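Local coordinates for protein diaminopimelate decarboxylase (Aquifex aeolicus, PDB 2P3E) that probably catalyses the pyridoxal phosphate-dependent decarboxylation of meso-diaminopimelate to L-lysine, the last step of lysine biosynthesis by the diaminopimelate route, at residues B[314-322]-B[374-383]; B[324-332]-B[367-375]. All coordinates share one frame; numbering follows the deposited sequence.

Contact 1 of 2, residues B[314-322]-B[374-383]; sequences NDLIRPSIY and AGAYGFAMSS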
loop_
_atom_site.group_PDB
_atom_site.type_symbol
_atom_site.label_atom_id
_atom_site.label_comp_id
_atom_site.label_asym_id
_atom_site.label_seq_id
_atom_site.Cartn_x
_atom_site.Cartn_y
_atom_site.Cartn_z
ATOM N N ASN B 314 -6.764 1.639 -0.997
ATOM C CA ASN B 314 -5.814 2.181 -1.967
ATOM C C ASN B 314 -5.520 3.653 -1.731
ATOM O O ASN B 314 -4.455 4.138 -2.126
ATOM C CB ASN B 314 -6.357 2.014 -3.397
ATOM C CG ASN B 314 -7.697 2.732 -3.610
ATOM O OD1 ASN B 314 -8.695 2.473 -2.921
ATOM N ND2 ASN B 314 -7.725 3.624 -4.583
ATOM N N ASP B 315 -6.476 4.354 -1.114
ATOM C CA ASP B 315 -6.366 5.802 -0.828
ATOM C C ASP B 315 -5.934 6.058 0.607
ATOM O O ASP B 315 -5.088 6.921 0.862
ATOM C CB ASP B 315 -7.706 6.506 -1.088
ATOM C CG ASP B 315 -8.149 6.405 -2.547
ATOM O OD1 ASP B 315 -7.466 6.978 -3.434
ATOM O OD2 ASP B 315 -9.184 5.754 -2.804
ATOM N N LEU B 316 -6.525 5.306 1.542
ATOM C CA LEU B 316 -6.217 5.436 2.966
ATOM C C LEU B 316 -6.231 4.046 3.543
ATOM O O LEU B 316 -7.291 3.413 3.646
ATOM C CB LEU B 316 -7.258 6.319 3.689
ATOM C CG LEU B 316 -7.124 6.492 5.219
ATOM C CD1 LEU B 316 -5.773 7.063 5.640
ATOM C CD2 LEU B 316 -8.262 7.363 5.783
ATOM N N ILE B 317 -5.047 3.560 3.895
ATOM C CA ILE B 317 -4.892 2.148 4.243
ATOM C C ILE B 317 -5.051 1.867 5.744
ATOM O O ILE B 317 -5.173 0.717 6.147
ATOM C CB ILE B 317 -3.519 1.625 3.729
ATOM C CG1 ILE B 317 -3.557 0.097 3.510
ATOM C CG2 ILE B 317 -2.375 2.101 4.655
ATOM C CD1 ILE B 317 -2.322 -0.431 2.690
ATOM N N ARG B 318 -5.034 2.914 6.573
ATOM C CA ARG B 318 -4.919 2.726 8.029
ATOM C C ARG B 318 -6.068 1.879 8.643
ATOM O O ARG B 318 -5.785 0.980 9.447
ATOM C CB ARG B 318 -4.740 4.073 8.748
ATOM C CG ARG B 318 -3.497 4.871 8.274
ATOM C CD ARG B 318 -3.225 6.094 9.157
ATOM N NE ARG B 318 -2.723 5.697 10.470
ATOM C CZ ARG B 318 -3.417 5.772 11.607
ATOM N NH1 ARG B 318 -4.658 6.243 11.624
ATOM N NH2 ARG B 318 -2.855 5.385 12.742
ATOM N N PRO B 319 -7.353 2.174 8.304
ATOM C CA PRO B 319 -8.438 1.322 8.835
ATOM C C PRO B 319 -8.238 -0.166 8.494
ATOM O O PRO B 319 -8.284 -1.006 9.393
ATOM C CB PRO B 319 -9.686 1.880 8.151
ATOM C CG PRO B 319 -9.345 3.336 7.938
ATOM C CD PRO B 319 -7.909 3.294 7.514
ATOM N N SER B 320 -7.962 -0.457 7.227
ATOM C CA SER B 320 -7.812 -1.833 6.739
ATOM C C SER B 320 -6.698 -2.604 7.441
ATOM O O SER B 320 -6.917 -3.724 7.915
ATOM C CB SER B 320 -7.549 -1.836 5.227
ATOM O OG SER B 320 -7.448 -3.171 4.745
ATOM N N ILE B 321 -5.510 -2.008 7.525
ATOM C CA ILE B 321 -4.354 -2.751 8.022
ATOM C C ILE B 321 -4.072 -2.616 9.514
ATOM O O ILE B 321 -3.379 -3.474 10.083
ATOM C CB ILE B 321 -3.058 -2.506 7.168
ATOM C CG1 ILE B 321 -2.538 -1.080 7.356
ATOM C CG2 ILE B 321 -3.332 -2.861 5.690
ATOM C CD1 ILE B 321 -1.151 -0.829 6.751
ATOM N N TYR B 322 -4.622 -1.574 10.146
ATOM C CA TYR B 322 -4.421 -1.351 11.582
ATOM C C TYR B 322 -5.709 -1.413 12.419
ATOM O O TYR B 322 -5.644 -1.325 13.650
ATOM C CB TYR B 322 -3.700 -0.014 11.853
ATOM C CG TYR B 322 -2.390 0.218 11.114
ATOM C CD1 TYR B 322 -1.333 -0.698 11.195
ATOM C CD2 TYR B 322 -2.194 1.375 10.372
ATOM C CE1 TYR B 322 -0.124 -0.473 10.520
ATOM C CE2 TYR B 322 -1.010 1.614 9.705
ATOM C CZ TYR B 322 0.029 0.686 9.777
ATOM O OH TYR B 322 1.222 0.939 9.115
ATOM N N ALA B 374 -6.463 12.530 8.105
ATOM C CA ALA B 374 -5.923 11.757 6.990
ATOM C C ALA B 374 -4.675 12.364 6.343
ATOM O O ALA B 374 -4.235 11.892 5.289
ATOM C CB ALA B 374 -7.013 11.497 5.956
ATOM N N GLY B 375 -4.086 13.362 7.002
ATOM C CA GLY B 375 -2.970 14.135 6.434
ATOM C C GLY B 375 -1.600 13.487 6.586
ATOM O O GLY B 375 -0.635 13.855 5.895
ATOM N N ALA B 376 -1.526 12.505 7.485
ATOM C CA ALA B 376 -0.282 11.800 7.805
ATOM C C ALA B 376 -0.478 10.312 7.602
ATOM O O ALA B 376 -1.485 9.744 8.066
ATOM C CB ALA B 376 0.159 12.096 9.244
ATOM N N TYR B 377 0.465 9.673 6.902
ATOM C CA TYR B 377 0.353 8.228 6.574
ATOM C C TYR B 377 -0.970 7.918 5.842
ATOM O O TYR B 377 -1.586 6.872 6.048
ATOM C CB TYR B 377 0.528 7.388 7.862
ATOM C CG TYR B 377 1.735 7.859 8.649
ATOM C CD1 TYR B 377 3.030 7.578 8.197
ATOM C CD2 TYR B 377 1.588 8.625 9.800
ATOM C CE1 TYR B 377 4.160 8.022 8.896
ATOM C CE2 TYR B 377 2.719 9.091 10.507
ATOM C CZ TYR B 377 3.991 8.782 10.044
ATOM O OH TYR B 377 5.089 9.228 10.741
ATOM N N GLY B 378 -1.405 8.864 5.010
ATOM C CA GLY B 378 -2.630 8.718 4.211
ATOM C C GLY B 378 -2.231 8.548 2.754
ATOM O O GLY B 378 -1.970 7.439 2.283
ATOM N N PHE B 379 -2.109 9.661 2.038
ATOM C CA PHE B 379 -1.599 9.574 0.682
ATOM C C PHE B 379 -0.244 8.858 0.620
ATOM O O PHE B 379 0.047 8.168 -0.355
ATOM C CB PHE B 379 -1.467 10.957 0.005
ATOM C CG PHE B 379 -1.266 10.854 -1.484
ATOM C CD1 PHE B 379 -2.360 10.875 -2.347
ATOM C CD2 PHE B 379 0.012 10.683 -2.020
ATOM C CE1 PHE B 379 -2.185 10.760 -3.742
ATOM C CE2 PHE B 379 0.199 10.540 -3.413
ATOM C CZ PHE B 379 -0.904 10.578 -4.269
ATOM N N ALA B 380 0.575 9.021 1.652
ATOM C CA ALA B 380 1.917 8.440 1.700
ATOM C C ALA B 380 1.921 6.908 1.472
ATOM O O ALA B 380 2.876 6.366 0.908
ATOM C CB ALA B 380 2.630 8.809 3.017
ATOM N N MET B 381 0.844 6.236 1.888
ATOM C CA MET B 381 0.730 4.774 1.747
ATOM C C MET B 381 -0.242 4.355 0.634
ATOM O O MET B 381 -0.537 3.177 0.480
ATOM C CB MET B 381 0.331 4.129 3.085
ATOM C CG MET B 381 1.272 4.501 4.240
ATOM S SD MET B 381 0.889 3.631 5.794
ATOM C CE MET B 381 1.794 2.126 5.572
ATOM N N SER B 382 -0.712 5.332 -0.144
ATOM C CA SER B 382 -1.634 5.102 -1.254
ATOM C C SER B 382 -0.964 4.360 -2.429
ATOM O O SER B 382 0.196 4.657 -2.819
ATOM C CB SER B 382 -2.222 6.449 -1.714
ATOM O OG SER B 382 -3.170 6.283 -2.745
ATOM N N SER B 383 -1.687 3.377 -2.971
ATOM C CA SER B 383 -1.151 2.509 -4.027
ATOM C C SER B 383 -2.043 2.580 -5.271
ATOM O O SER B 383 -2.977 3.410 -5.351
ATOM C CB SER B 383 -1.051 1.057 -3.524
ATOM O OG SER B 383 -2.360 0.494 -3.417
HETATM O O HOH W 1 -5.399 4.399 -5.697
HETATM O O HOH W 2 -5.015 8.432 -3.201
#
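Part of the probable active site is formed where Arg318 and Tyr322 come up to Tyr377 and Met381, in the pairing of 314-322 with 374-383: Arg318 and Tyr322 probably bind substrate, Tyr377 cofactor and substrate. The two loops are clamped at Asn314, whose carbonyl O takes two bonds in its own plane, from Ser382 OG at 2.6 Å and from Ser383 N at 3.0 Å. With its hydroxyl anti to the backbone N (chi1 -177°), Ser382 reaches both this carbonyl and a water that also donates to Asp315 OD1; OD2 of the same carboxylate is held by the backbone N of Gly312. A second water joins Asn314 ND2 to Ser383 O, so the clamp is doubled through solvent. Beyond it the contact turns apolar. Ile317 meets Met381 nearly at right angles, its CG2 branch 3.7 Å from Met381 CB and almost as near the sulfur. A bend at chi3 (86°) places the methionine methyl beside Tyr322, CE 3.8 Å from the phenol OH. Arg318 runs its aliphatic part past the Tyr377 backbone, CG 3.6 Å from Tyr377 O, a buried carbonyl with no polar partner, while its guanidinium plane stands 46° from the Tyr377 ring. Leu316 CD1 rests 3.8 Å from Gly378 CA. Farther out, strand 36-40 lends Tyr37, which bonds Asp315 O and packs on Leu316; helix 282-285 brings Arg282 against Tyr377, and Tyr385 of the second subunit packs on Tyr377 and Met381.

Contact 2 of 2, residues B[324-332]-B[367-375]; sequences AYHHIIPVE and EYLAVLSAG
His326 lays its CB against the CG1 branch of Val371, 3.7 Å away, and turns its imidazole edge to the chain beyond. The ring sits anti to the carbonyl carbon (chi1 -73°), a setting that brings ND1 within 2.9 Å of Leu372 O; the N-H is nearly straight at 168°, and the acceptor lies practically in the ring plane. ND1 is thus the donor here, and the bond helps fix the ring's rotation. Next to it His327 and Leu372 run side by side, the leucine's CD1 at the imidazole edge, 3.9 Å from His327 CD2. A water spans the same end, accepting from His327 N and donating to Ser373 OG, which is also bonded to Asn287. From here the backbones pair antiparallel, beginning with Leu372 N to His327 O at 2.7 Å, in the beta domain that accompanies the barrel in this family. Ile329 and Ala370 are the hydrogen-bonded pair, with Ala370 N 2.7 Å from Ile329 O and Ile329 N bonding back to Ala370 O. Ile328 and Val371, a non-hydrogen-bonded pair, point their side chains the same way, CG1 of the isoleucine 4.1 Å from CG2 of the valine. The side chains of Ile329 and Ala370 lie on the opposite face, where Ile329 CD1 also reaches Leu372 CD2. Pro330 falls at a non-hydrogen-bonded position opposite Leu369, and the next bond runs from Val331 N to Tyr368 O. There Val331 CG2 packs across Tyr368 CB at 3.7 Å. A further water gathers Glu332 N, Tyr368 O and Glu367 OE1, while Glu332 pairs with Lys26, and Glu367 OE2 accepts from Gln364 N and forms a salt bridge with Arg336. Strand 289-301 flanks strand 368-371 with its own backbone bonds, and helix 3-7 packs on His327, Ile329 and Leu372.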
loop_
_atom_site.group_PDB
_atom_site.type_symbol
_atom_site.label_atom_id
_atom_site.label_comp_id
_atom_site.label_asym_id
_atom_site.label_seq_id
_atom_site.Cartn_x
_atom_site.Cartn_y
_atom_site.Cartn_z
ATOM N N ALA B 324 -7.567 1.001 12.343
ATOM C CA ALA B 324 -7.447 2.356 12.838
ATOM C C ALA B 324 -8.774 3.077 12.755
ATOM O O ALA B 324 -9.552 2.872 11.807
ATOM C CB ALA B 324 -6.371 3.128 12.040
ATOM N N TYR B 325 -9.029 3.913 13.760
ATOM C CA TYR B 325 -10.190 4.777 13.789
ATOM C C TYR B 325 -9.872 6.115 13.097
ATOM O O TYR B 325 -8.948 6.853 13.497
ATOM C CB TYR B 325 -10.642 5.031 15.252
ATOM C CG TYR B 325 -11.910 5.860 15.355
ATOM C CD1 TYR B 325 -13.143 5.263 15.649
ATOM C CD2 TYR B 325 -11.889 7.236 15.113
ATOM C CE1 TYR B 325 -14.306 6.020 15.700
ATOM C CE2 TYR B 325 -13.051 8.000 15.185
ATOM C CZ TYR B 325 -14.248 7.384 15.478
ATOM O OH TYR B 325 -15.385 8.146 15.536
ATOM N N HIS B 326 -10.652 6.417 12.066
ATOM C CA HIS B 326 -10.756 7.758 11.501
ATOM C C HIS B 326 -12.216 8.214 11.628
ATOM O O HIS B 326 -13.129 7.482 11.253
ATOM C CB HIS B 326 -10.348 7.765 10.020
ATOM C CG HIS B 326 -8.872 7.617 9.807
ATOM N ND1 HIS B 326 -8.051 8.685 9.516
ATOM C CD2 HIS B 326 -8.069 6.524 9.857
ATOM C CE1 HIS B 326 -6.800 8.261 9.409
ATOM N NE2 HIS B 326 -6.785 6.955 9.605
ATOM N N HIS B 327 -12.409 9.412 12.157
ATOM C CA HIS B 327 -13.737 10.007 12.264
ATOM C C HIS B 327 -14.264 10.327 10.863
ATOM O O HIS B 327 -13.534 10.863 10.017
ATOM C CB HIS B 327 -13.701 11.249 13.153
ATOM C CG HIS B 327 -15.042 11.640 13.713
ATOM N ND1 HIS B 327 -15.798 10.797 14.493
ATOM C CD2 HIS B 327 -15.746 12.796 13.619
ATOM C CE1 HIS B 327 -16.924 11.404 14.841
ATOM N NE2 HIS B 327 -16.910 12.625 14.335
ATOM N N ILE B 328 -15.517 9.939 10.611
ATOM C CA ILE B 328 -16.151 10.153 9.301
ATOM C C ILE B 328 -17.476 10.914 9.488
ATOM O O ILE B 328 -18.336 10.478 10.261
ATOM C CB ILE B 328 -16.392 8.825 8.528
ATOM C CG1 ILE B 328 -15.054 8.056 8.362
ATOM C CG2 ILE B 328 -17.047 9.104 7.172
ATOM C CD1 ILE B 328 -15.159 6.735 7.615
ATOM N N ILE B 329 -17.609 12.030 8.774
ATOM C CA ILE B 329 -18.751 12.924 8.900
ATOM C C ILE B 329 -19.309 13.263 7.521
ATOM O O ILE B 329 -18.557 13.259 6.525
ATOM C CB ILE B 329 -18.376 14.236 9.651
ATOM C CG1 ILE B 329 -17.297 15.022 8.877
ATOM C CG2 ILE B 329 -17.935 13.898 11.077
ATOM C CD1 ILE B 329 -16.880 16.372 9.494
ATOM N N PRO B 330 -20.619 13.578 7.452
ATOM C CA PRO B 330 -21.173 14.024 6.175
ATOM C C PRO B 330 -20.741 15.454 5.827
ATOM O O PRO B 330 -20.547 16.307 6.717
ATOM C CB PRO B 330 -22.689 13.904 6.393
ATOM C CG PRO B 330 -22.872 14.170 7.882
ATOM C CD PRO B 330 -21.644 13.556 8.526
ATOM N N VAL B 331 -20.513 15.696 4.544
ATOM C CA VAL B 331 -20.208 17.040 4.065
ATOM C C VAL B 331 -21.481 17.921 4.174
ATOM O O VAL B 331 -21.381 19.128 4.394
ATOM C CB VAL B 331 -19.636 16.987 2.609
ATOM C CG1 VAL B 331 -19.626 18.370 1.920
ATOM C CG2 VAL B 331 -18.224 16.353 2.606
ATOM N N GLU B 332 -22.652 17.292 4.023
ATOM C CA GLU B 332 -23.955 17.953 4.235
ATOM C C GLU B 332 -24.695 17.305 5.413
ATOM O O GLU B 332 -25.023 16.117 5.360
ATOM C CB GLU B 332 -24.839 17.873 2.973
ATOM C CG GLU B 332 -24.420 18.744 1.789
ATOM C CD GLU B 332 -25.531 18.937 0.737
ATOM O OE1 GLU B 332 -26.652 18.411 0.902
ATOM O OE2 GLU B 332 -25.291 19.623 -0.282
ATOM N N GLU B 367 -23.892 11.764 -2.428
ATOM C CA GLU B 367 -23.459 12.617 -1.316
ATOM C C GLU B 367 -21.988 12.376 -1.000
ATOM O O GLU B 367 -21.471 11.301 -1.273
ATOM C CB GLU B 367 -24.254 12.313 -0.056
ATOM C CG GLU B 367 -25.611 12.954 0.001
ATOM C CD GLU B 367 -26.219 12.796 1.373
ATOM O OE1 GLU B 367 -25.736 13.429 2.349
ATOM O OE2 GLU B 367 -27.177 12.026 1.469
ATOM N N TYR B 368 -21.341 13.371 -0.391
ATOM C CA TYR B 368 -19.930 13.259 -0.009
ATOM C C TYR B 368 -19.738 13.068 1.496
ATOM O O TYR B 368 -20.511 13.617 2.302
ATOM C CB TYR B 368 -19.155 14.504 -0.459
ATOM C CG TYR B 368 -19.316 14.824 -1.921
ATOM C CD1 TYR B 368 -18.608 14.109 -2.893
ATOM C CD2 TYR B 368 -20.189 15.846 -2.340
ATOM C CE1 TYR B 368 -18.766 14.413 -4.261
ATOM C CE2 TYR B 368 -20.356 16.148 -3.701
ATOM C CZ TYR B 368 -19.644 15.434 -4.642
ATOM O OH TYR B 368 -19.777 15.734 -5.980
ATOM N N LEU B 369 -18.703 12.298 1.862
ATOM C CA LEU B 369 -18.286 12.140 3.261
ATOM C C LEU B 369 -16.863 12.700 3.442
ATOM O O LEU B 369 -16.073 12.702 2.490
ATOM C CB LEU B 369 -18.293 10.652 3.656
ATOM C CG LEU B 369 -19.602 9.853 3.468
ATOM C CD1 LEU B 369 -19.434 8.379 3.866
ATOM C CD2 LEU B 369 -20.689 10.519 4.297
ATOM N N ALA B 370 -16.567 13.198 4.643
ATOM C CA ALA B 370 -15.232 13.627 5.033
ATOM C C ALA B 370 -14.624 12.663 6.046
ATOM O O ALA B 370 -15.194 12.430 7.116
ATOM C CB ALA B 370 -15.259 15.053 5.602
ATOM N N VAL B 371 -13.474 12.097 5.685
ATOM C CA VAL B 371 -12.701 11.219 6.561
ATOM C C VAL B 371 -11.610 12.080 7.206
ATOM O O VAL B 371 -10.735 12.618 6.512
ATOM C CB VAL B 371 -12.059 10.015 5.783
ATOM C CG1 VAL B 371 -11.313 9.069 6.737
ATOM C CG2 VAL B 371 -13.134 9.244 4.974
ATOM N N LEU B 372 -11.668 12.228 8.532
ATOM C CA LEU B 372 -10.765 13.176 9.204
ATOM C C LEU B 372 -9.409 12.545 9.499
ATOM O O LEU B 372 -9.258 11.325 9.375
ATOM C CB LEU B 372 -11.396 13.718 10.499
ATOM C CG LEU B 372 -12.769 14.396 10.388
ATOM C CD1 LEU B 372 -13.135 14.996 11.749
ATOM C CD2 LEU B 372 -12.808 15.455 9.275
ATOM N N SER B 373 -8.427 13.385 9.860
ATOM C CA SER B 373 -7.143 12.912 10.397
ATOM C C SER B 373 -6.371 12.094 9.360
ATOM O O SER B 373 -5.678 11.130 9.687
ATOM C CB SER B 373 -7.369 12.069 11.673
ATOM O OG SER B 373 -8.382 12.628 12.505
ATOM N N ALA B 374 -6.463 12.530 8.105
ATOM C CA ALA B 374 -5.923 11.757 6.990
ATOM C C ALA B 374 -4.675 12.364 6.343
ATOM O O ALA B 374 -4.235 11.892 5.289
ATOM C CB ALA B 374 -7.013 11.497 5.956
ATOM N N GLY B 375 -4.086 13.362 7.002
ATOM C CA GLY B 375 -2.970 14.135 6.434
ATOM C C GLY B 375 -1.600 13.487 6.586
ATOM O O GLY B 375 -0.635 13.855 5.895
HETATM O O HOH W 3 -10.162 10.761 13.183
HETATM O O HOH W 4 -22.995 14.638 2.798
#

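Both contacts are largely buried and both include bridging waters, yet they differ in kind. Contact 2 is centred on a short antiparallel strand pair, held by repeated backbone bonds and aliphatic pairs, and lies farther from the centre of the chain; contact 1 joins loops and a short helix, relying on one doubly bonded carbonyl and a methionine, and it adjoins the second subunit. Chain continuity links them: 367-375 runs directly into 374-383, with Ala374 and Gly375 common to both, and helix 318-322 leads into strand 328-330. They also touch, Leu316 CD2 lying 3.6 Å from Val371 CG1, and Arg318 NH1 3.0 Å from His326 NE2. The sheet end thus meets a probable substrate-binding arginine.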